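Local atomic coordinates of uncharacterized protein (PDB entry 3MAB), a protein that is of unknown function but carries a small all-helical TfoX C-terminal domain, a module of the helix-hairpin-helix clan. Residues 13-16 against 17-21; 50-53 against 54-57; 78-81 against 82-85. The protein carries 2 engineered substitutions. All coordinates share one frame; numbering follows the deposited sequence.

Contact 1. Residues 13-16 against 17-21; sequences GKVL and EQDLI
Glu17 N donates to Gly13 O at 3.0 Å, the first of four successive i to i+4 bonds in which Gln18, Asp19 and Leu20 return to Lys14, Val15 and Leu16, so that a regular helix starts directly after Gly13 at the N-cap. The side chains then sort by the direction in which each leaves the helix. Glu17 stands out from the helix side, its extended chain (CG anti to the backbone N, chi1 168°) holding the carboxylate where one water can bridge it to Lys14 O. This water donates to both Glu17 OE1, at 2.7 Å, and Lys14 O, at 3.0 Å. Lys14 O is thus gripped twice, by this water and by Gln18 N. The other carboxylate oxygen, Glu17 OE2, accepts a hydrogen bond from Ser7 N and ties the preceding loop to the helix. On a more exposed flank the two branches of Val15 part company: CG2 comes within 4.0 Å of Gln18 OE1, whereas CG1 runs alongside Asp19 and lies 4.1 Å from Asp19 OD2. Both are loose contacts of a methyl group with a carboxyl or amide oxygen. Leu16 and Leu20 form the inward-facing ridge. Leu16 CD1 approaches Leu20 CG at 4.5 Å, and beyond them Leu16 meets Ile43 and Ala57 while Leu20 meets Ala39 and Leu58, side chains of helices 28-46 and 52-63. The whole is an amphipathic helical N-terminus, with a glycine N-cap and a leucine pair at i and i+4 that seats helix 14-22 on the helical bundle.

Contact 2. Residues 50-53 against 54-57; sequences VCMS and ELYA. Engineered in segment 50-53: Met52 (natural residue Leu).
Cys51 N donates to Glu54 OE2 at 2.7 Å, a nearly straight bond (169° at the hydrogen) that is half of the capping-box pattern: the side chain of the third residue after the N-cap turns back to the N-cap amide. The amide meets the oxygen from above the carboxylate plane, not within it. A bend in the glutamate makes this possible, since chi2 of 91° folds the chain toward the start of helix 52-63. The folded chain crosses Val50 at about a right angle, with Glu54 CD 3.9 Å from Val50 CB. Val50 itself is buried against Phe40, Ile43 and Trp44 of helix 28-46, so the carboxylate lies beside a buried apolar side chain. After the cap the helix runs regularly: Leu55 N, Tyr56 N and Ala57 N donate to Cys51 O, Met52 O and Ser53 O.

On the flank toward helix 72-85, the engineered Met52, a leucine in the natural protein, makes a Met-aromatic contact with Tyr56. The bend at chi2 brings the sulfur over the ring. The position of the Met52 methyl is doubtful, so its close approach to the ring and its apolar contact with Leu55 CD2 carry little weight. Met52 SD stands above one face of the Tyr56 ring, 4.9 Å from its centroid and 19° off the normal.

Contact 3. Residues 78-81 against 82-85; sequences LKKF and HQSL
Phe81 lays one face of its ring under Leu85, whose CD1 methyl stands 4.0 Å from the ring centroid and 29° off the normal, a CH-pi contact one helical turn long. The methyl is nearest the far end of the ring, at 3.6 Å from Phe81 CZ, while Leu85 CG sits over the same face but offset toward the rim. With CG anti to the backbone N (chi1 168°), the phenyl group projects outward from the helix with a slight lean toward its C-terminal end, where Leu85 crosses it obliquely. Both side chains also rest on Leu41 of helix 28-46, so the pair packs as a unit.

A separate polar feature is the backbone oxygen of Lys80, which takes two donors from one residue. Ser84 OG donates to Lys80 O at 2.8 Å and Ser84 N donates to it at 3.1 Å, arriving from opposite faces of the carbonyl plane. The carbonyl oxygen thus takes two bonds, and the OG bond holds the hydroxyl against the backbone. On the outer flank the amide of Gln83 lies between two lysine chains: Gln83 NE2 meets the methylenes of Lys79, 3.4 Å from Lys79 CG, and Gln83 OE1 lies 3.7 Å from Lys80 CD as the two side chains run alongside. The bent chain of Lys80 turns its amine back to Ile76 O, one turn earlier.

Such i to i+3 and i to i+4 contacts, with a serine hydroxyl returning to the backbone carbonyl four residues earlier, are characteristic of the closing turns of an amphipathic helix, here the one that packs against helices 28-46 and 52-63.

Overall arrangement
The three contacts illustrate how three helices of one small domain share one interior. Contact 2 is the most central, its centre about 6 Å from the centre of the chain, and touches both of the others. Toward contact 1, Leu16 CD1 meets Glu54 CG at 4.1 Å; toward contact 3, Met52 SD, on the engineered residue, lies 3.6 Å from His82 CB, and Tyr56 CD1 packs 3.7 Å from Leu78 CD1. Contacts 1 and 3 do not touch: their nearest atoms are about 12 Å apart and their centres about 21 Å, on opposite sides of the chain centre. Helix 52-63 therefore lies between the other two, while helix 28-46 contributes side chains to all three.

Contact 1. Residues 13-16 against 17-21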
loop_
_atom_site.group_PDB
_atom_site.type_symbol
_atom_site.label_atom_id
_atom_site.label_comp_id
_atom_site.label_asym_id
_atom_site.label_seq_id
_atom_site.Cartn_x
_atom_site.Cartn_y
_atom_site.Cartn_z
ATOM N N GLY B 13 -7.548 4.344 -4.531
ATOM C CA GLY B 13 -8.002 5.658 -4.961
ATOM C C GLY B 13 -9.401 5.951 -4.503
ATOM O O GLY B 13 -10.076 5.115 -3.926
ATOM N N LYS B 14 -9.869 7.154 -4.814
ATOM C CA LYS B 14 -11.128 7.580 -4.220
ATOM C C LYS B 14 -12.272 6.733 -4.794
ATOM O O LYS B 14 -13.175 6.342 -4.076
ATOM C CB LYS B 14 -11.334 9.090 -4.398
ATOM C CG LYS B 14 -10.333 9.937 -3.602
ATOM C CD LYS B 14 -8.906 9.870 -4.158
ATOM C CE LYS B 14 -8.076 11.093 -3.817
ATOM N NZ LYS B 14 -6.827 11.148 -4.642
ATOM N N VAL B 15 -12.223 6.406 -6.059
ATOM C CA VAL B 15 -13.255 5.646 -6.682
ATOM C C VAL B 15 -13.313 4.181 -6.207
ATOM O O VAL B 15 -14.376 3.591 -5.947
ATOM C CB VAL B 15 -13.099 5.817 -8.198
ATOM C CG1 VAL B 15 -13.963 4.851 -8.911
ATOM C CG2 VAL B 15 -13.378 7.327 -8.607
ATOM N N LEU B 16 -12.166 3.563 -6.061
ATOM C CA LEU B 16 -12.143 2.230 -5.461
ATOM C C LEU B 16 -12.642 2.248 -3.993
ATOM O O LEU B 16 -13.339 1.329 -3.582
ATOM C CB LEU B 16 -10.740 1.629 -5.549
ATOM C CG LEU B 16 -10.514 0.226 -5.025
ATOM C CD1 LEU B 16 -11.542 -0.803 -5.598
ATOM C CD2 LEU B 16 -9.088 -0.249 -5.309
ATOM N N GLU B 17 -12.289 3.292 -3.222
ATOM C CA GLU B 17 -12.825 3.453 -1.871
ATOM C C GLU B 17 -14.366 3.479 -1.985
ATOM O O GLU B 17 -15.027 2.838 -1.212
ATOM C CB GLU B 17 -12.310 4.735 -1.189
ATOM C CG GLU B 17 -13.081 5.104 0.132
ATOM C CD GLU B 17 -12.494 6.285 0.846
ATOM O OE1 GLU B 17 -12.591 7.386 0.314
ATOM O OE2 GLU B 17 -11.853 6.084 1.894
ATOM N N GLN B 18 -14.937 4.271 -2.903
ATOM C CA GLN B 18 -16.392 4.378 -3.048
ATOM C C GLN B 18 -16.966 3.021 -3.420
ATOM O O GLN B 18 -18.005 2.630 -2.928
ATOM C CB GLN B 18 -16.770 5.424 -4.093
ATOM C CG GLN B 18 -16.464 6.787 -3.663
ATOM C CD GLN B 18 -16.549 7.821 -4.771
ATOM O OE1 GLN B 18 -16.336 7.534 -5.978
ATOM N NE2 GLN B 18 -16.829 9.049 -4.368
ATOM N N ASP B 19 -16.293 2.300 -4.306
ATOM C CA ASP B 19 -16.802 0.955 -4.722
ATOM C C ASP B 19 -16.801 -0.032 -3.547
ATOM O O ASP B 19 -17.759 -0.781 -3.362
ATOM C CB ASP B 19 -15.976 0.382 -5.889
ATOM C CG ASP B 19 -16.194 1.168 -7.192
ATOM O OD1 ASP B 19 -17.218 1.889 -7.340
ATOM O OD2 ASP B 19 -15.311 1.029 -8.078
ATOM N N LEU B 20 -15.741 0.039 -2.734
ATOM C CA LEU B 20 -15.678 -0.801 -1.568
ATOM C C LEU B 20 -16.860 -0.479 -0.614
ATOM O O LEU B 20 -17.528 -1.362 -0.146
ATOM C CB LEU B 20 -14.356 -0.655 -0.865
ATOM C CG LEU B 20 -13.177 -1.401 -1.487
ATOM C CD1 LEU B 20 -11.903 -0.854 -0.844
ATOM C CD2 LEU B 20 -13.275 -2.923 -1.310
ATOM N N ILE B 21 -17.073 0.794 -0.320
ATOM C CA ILE B 21 -18.134 1.190 0.587
ATOM C C ILE B 21 -19.480 0.761 0.079
ATOM O O ILE B 21 -20.294 0.238 0.822
ATOM C CB ILE B 21 -18.059 2.703 0.806
ATOM C CG1 ILE B 21 -16.818 3.075 1.602
ATOM C CG2 ILE B 21 -19.359 3.182 1.499
ATOM C CD1 ILE B 21 -16.495 4.576 1.588
HETATM O O HOH W 1 -13.857 8.277 -1.895
#

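Contact 2. Residues 50-53 against 54-57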
loop_
_atom_site.group_PDB
_atom_site.type_symbol
_atom_site.label_atom_id
_atom_site.label_comp_id
_atom_site.label_asym_id
_atom_site.label_seq_id
_atom_site.Cartn_x
_atom_site.Cartn_y
_atom_site.Cartn_z
ATOM N N VAL B 50 -14.618 -4.125 -13.142
ATOM C CA VAL B 50 -13.438 -4.097 -12.244
ATOM C C VAL B 50 -12.571 -5.273 -12.604
ATOM O O VAL B 50 -13.053 -6.354 -12.980
ATOM C CB VAL B 50 -13.791 -4.198 -10.778
ATOM C CG1 VAL B 50 -14.633 -3.020 -10.347
ATOM C CG2 VAL B 50 -14.444 -5.509 -10.442
ATOM N N CYS B 51 -11.268 -5.088 -12.540
ATOM C CA CYS B 51 -10.421 -6.099 -13.160
ATOM C C CYS B 51 -9.112 -6.259 -12.427
ATOM O O CYS B 51 -9.024 -6.018 -11.214
ATOM C CB CYS B 51 -10.189 -5.727 -14.621
ATOM S SG CYS B 51 -9.233 -4.227 -14.723
ATOM N N MET B 52 -8.096 -6.749 -13.124
ATOM C CA MET B 52 -6.940 -7.252 -12.432
ATOM C C MET B 52 -6.296 -6.189 -11.621
ATOM O O MET B 52 -5.783 -6.412 -10.528
ATOM C CB MET B 52 -5.921 -7.787 -13.449
ATOM C CG MET B 52 -4.950 -8.675 -12.874
ATOM S SD MET B 52 -5.670 -10.101 -12.045
ATOM C CE MET B 52 -4.466 -10.096 -10.753
ATOM N N SER B 53 -6.224 -5.004 -12.204
ATOM C CA SER B 53 -5.736 -3.826 -11.520
ATOM C C SER B 53 -6.330 -3.624 -10.159
ATOM O O SER B 53 -5.577 -3.420 -9.187
ATOM C CB SER B 53 -5.987 -2.580 -12.377
ATOM O OG SER B 53 -5.461 -2.828 -13.663
ATOM N N GLU B 54 -7.644 -3.704 -10.052
ATOM C CA GLU B 54 -8.315 -3.516 -8.783
ATOM C C GLU B 54 -7.963 -4.672 -7.791
ATOM O O GLU B 54 -7.785 -4.460 -6.587
ATOM C CB GLU B 54 -9.834 -3.452 -8.927
ATOM C CG GLU B 54 -10.413 -2.164 -9.339
ATOM C CD GLU B 54 -10.572 -2.016 -10.816
ATOM O OE1 GLU B 54 -11.234 -1.044 -11.189
ATOM O OE2 GLU B 54 -10.064 -2.841 -11.593
ATOM N N LEU B 55 -7.865 -5.911 -8.282
ATOM C CA LEU B 55 -7.499 -7.035 -7.413
ATOM C C LEU B 55 -6.119 -6.917 -6.825
ATOM O O LEU B 55 -5.906 -7.108 -5.643
ATOM C CB LEU B 55 -7.652 -8.346 -8.207
ATOM C CG LEU B 55 -7.386 -9.645 -7.478
ATOM C CD1 LEU B 55 -8.224 -9.777 -6.187
ATOM C CD2 LEU B 55 -7.634 -10.803 -8.383
ATOM N N TYR B 56 -5.144 -6.597 -7.657
ATOM C CA TYR B 56 -3.818 -6.290 -7.162
ATOM C C TYR B 56 -3.836 -5.165 -6.150
ATOM O O TYR B 56 -3.136 -5.259 -5.112
ATOM C CB TYR B 56 -2.885 -5.929 -8.326
ATOM C CG TYR B 56 -2.291 -7.051 -9.171
ATOM C CD1 TYR B 56 -2.328 -8.367 -8.788
ATOM C CD2 TYR B 56 -1.611 -6.733 -10.326
ATOM C CE1 TYR B 56 -1.779 -9.390 -9.598
ATOM C CE2 TYR B 56 -1.062 -7.775 -11.135
ATOM C CZ TYR B 56 -1.149 -9.051 -10.721
ATOM O OH TYR B 56 -0.563 -9.998 -11.533
ATOM N N ALA B 57 -4.574 -4.085 -6.426
ATOM C CA ALA B 57 -4.662 -2.955 -5.502
ATOM C C ALA B 57 -5.172 -3.355 -4.148
ATOM O O ALA B 57 -4.636 -2.961 -3.115
ATOM C CB ALA B 57 -5.558 -1.845 -6.091
#

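Contact 3. Residues 78-81 against 82-85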
loop_
_atom_site.group_PDB
_atom_site.type_symbol
_atom_site.label_atom_id
_atom_site.label_comp_id
_atom_site.label_asym_id
_atom_site.label_seq_id
_atom_site.Cartn_x
_atom_site.Cartn_y
_atom_site.Cartn_z
ATOM N N LEU B 78 -3.438 -14.484 -7.754
ATOM C CA LEU B 78 -4.522 -13.573 -8.000
ATOM C C LEU B 78 -4.919 -13.667 -9.461
ATOM O O LEU B 78 -6.106 -13.619 -9.788
ATOM C CB LEU B 78 -4.107 -12.142 -7.619
ATOM C CG LEU B 78 -3.852 -11.934 -6.130
ATOM C CD1 LEU B 78 -3.265 -10.561 -5.924
ATOM C CD2 LEU B 78 -5.053 -12.115 -5.246
ATOM N N LYS B 79 -3.945 -13.763 -10.348
ATOM C CA LYS B 79 -4.233 -13.913 -11.790
ATOM C C LYS B 79 -5.018 -15.183 -12.073
ATOM O O LYS B 79 -5.981 -15.158 -12.884
ATOM C CB LYS B 79 -2.939 -13.924 -12.589
ATOM C CG LYS B 79 -3.199 -13.938 -14.034
ATOM C CD LYS B 79 -1.931 -13.844 -14.886
ATOM C CE LYS B 79 -1.453 -12.409 -15.065
ATOM N NZ LYS B 79 -0.618 -12.235 -16.301
ATOM N N LYS B 80 -4.672 -16.274 -11.429
ATOM C CA LYS B 80 -5.413 -17.525 -11.644
ATOM C C LYS B 80 -6.865 -17.323 -11.223
ATOM O O LYS B 80 -7.773 -17.792 -11.893
ATOM C CB LYS B 80 -4.783 -18.659 -10.876
ATOM C CG LYS B 80 -3.496 -19.108 -11.402
ATOM C CD LYS B 80 -3.399 -19.222 -12.935
ATOM C CE LYS B 80 -2.000 -18.750 -13.424
ATOM N NZ LYS B 80 -1.659 -17.337 -12.999
ATOM N N PHE B 81 -7.105 -16.699 -10.103
ATOM C CA PHE B 81 -8.458 -16.420 -9.575
ATOM C C PHE B 81 -9.212 -15.550 -10.559
ATOM O O PHE B 81 -10.316 -15.888 -10.994
ATOM C CB PHE B 81 -8.350 -15.817 -8.196
ATOM C CG PHE B 81 -9.623 -15.235 -7.667
ATOM C CD1 PHE B 81 -10.720 -16.038 -7.341
ATOM C CD2 PHE B 81 -9.738 -13.897 -7.532
ATOM C CE1 PHE B 81 -11.871 -15.475 -6.843
ATOM C CE2 PHE B 81 -10.902 -13.329 -7.036
ATOM C CZ PHE B 81 -11.940 -14.135 -6.690
ATOM N N HIS B 82 -8.617 -14.480 -11.016
ATOM C CA HIS B 82 -9.292 -13.581 -11.882
ATOM C C HIS B 82 -9.622 -14.244 -13.215
ATOM O O HIS B 82 -10.718 -14.078 -13.744
ATOM C CB HIS B 82 -8.461 -12.332 -12.117
ATOM C CG HIS B 82 -9.177 -11.314 -12.918
ATOM N ND1 HIS B 82 -8.879 -11.086 -14.244
ATOM C CD2 HIS B 82 -10.199 -10.485 -12.616
ATOM C CE1 HIS B 82 -9.690 -10.146 -14.719
ATOM N NE2 HIS B 82 -10.518 -9.788 -13.762
ATOM N N GLN B 83 -8.686 -14.986 -13.757
ATOM C CA GLN B 83 -8.912 -15.695 -15.013
ATOM C C GLN B 83 -10.089 -16.625 -14.841
ATOM O O GLN B 83 -10.947 -16.713 -15.740
ATOM C CB GLN B 83 -7.686 -16.478 -15.453
ATOM C CG GLN B 83 -6.588 -15.614 -16.013
ATOM C CD GLN B 83 -5.242 -16.349 -16.155
ATOM O OE1 GLN B 83 -5.101 -17.513 -15.776
ATOM N NE2 GLN B 83 -4.247 -15.662 -16.728
ATOM N N SER B 84 -10.170 -17.358 -13.741
ATOM C CA SER B 84 -11.277 -18.312 -13.501
ATOM C C SER B 84 -12.596 -17.570 -13.450
ATOM O O SER B 84 -13.603 -18.075 -13.961
ATOM C CB SER B 84 -11.027 -19.080 -12.203
ATOM O OG SER B 84 -9.771 -19.733 -12.273
ATOM N N LEU B 85 -12.626 -16.379 -12.854
ATOM C CA LEU B 85 -13.875 -15.639 -12.734
ATOM C C LEU B 85 -14.356 -15.181 -14.092
ATOM O O LEU B 85 -15.581 -15.105 -14.349
ATOM C CB LEU B 85 -13.637 -14.385 -11.916
ATOM C CG LEU B 85 -13.584 -14.590 -10.445
ATOM C CD1 LEU B 85 -13.414 -13.164 -9.828
ATOM C CD2 LEU B 85 -14.815 -15.270 -9.924
#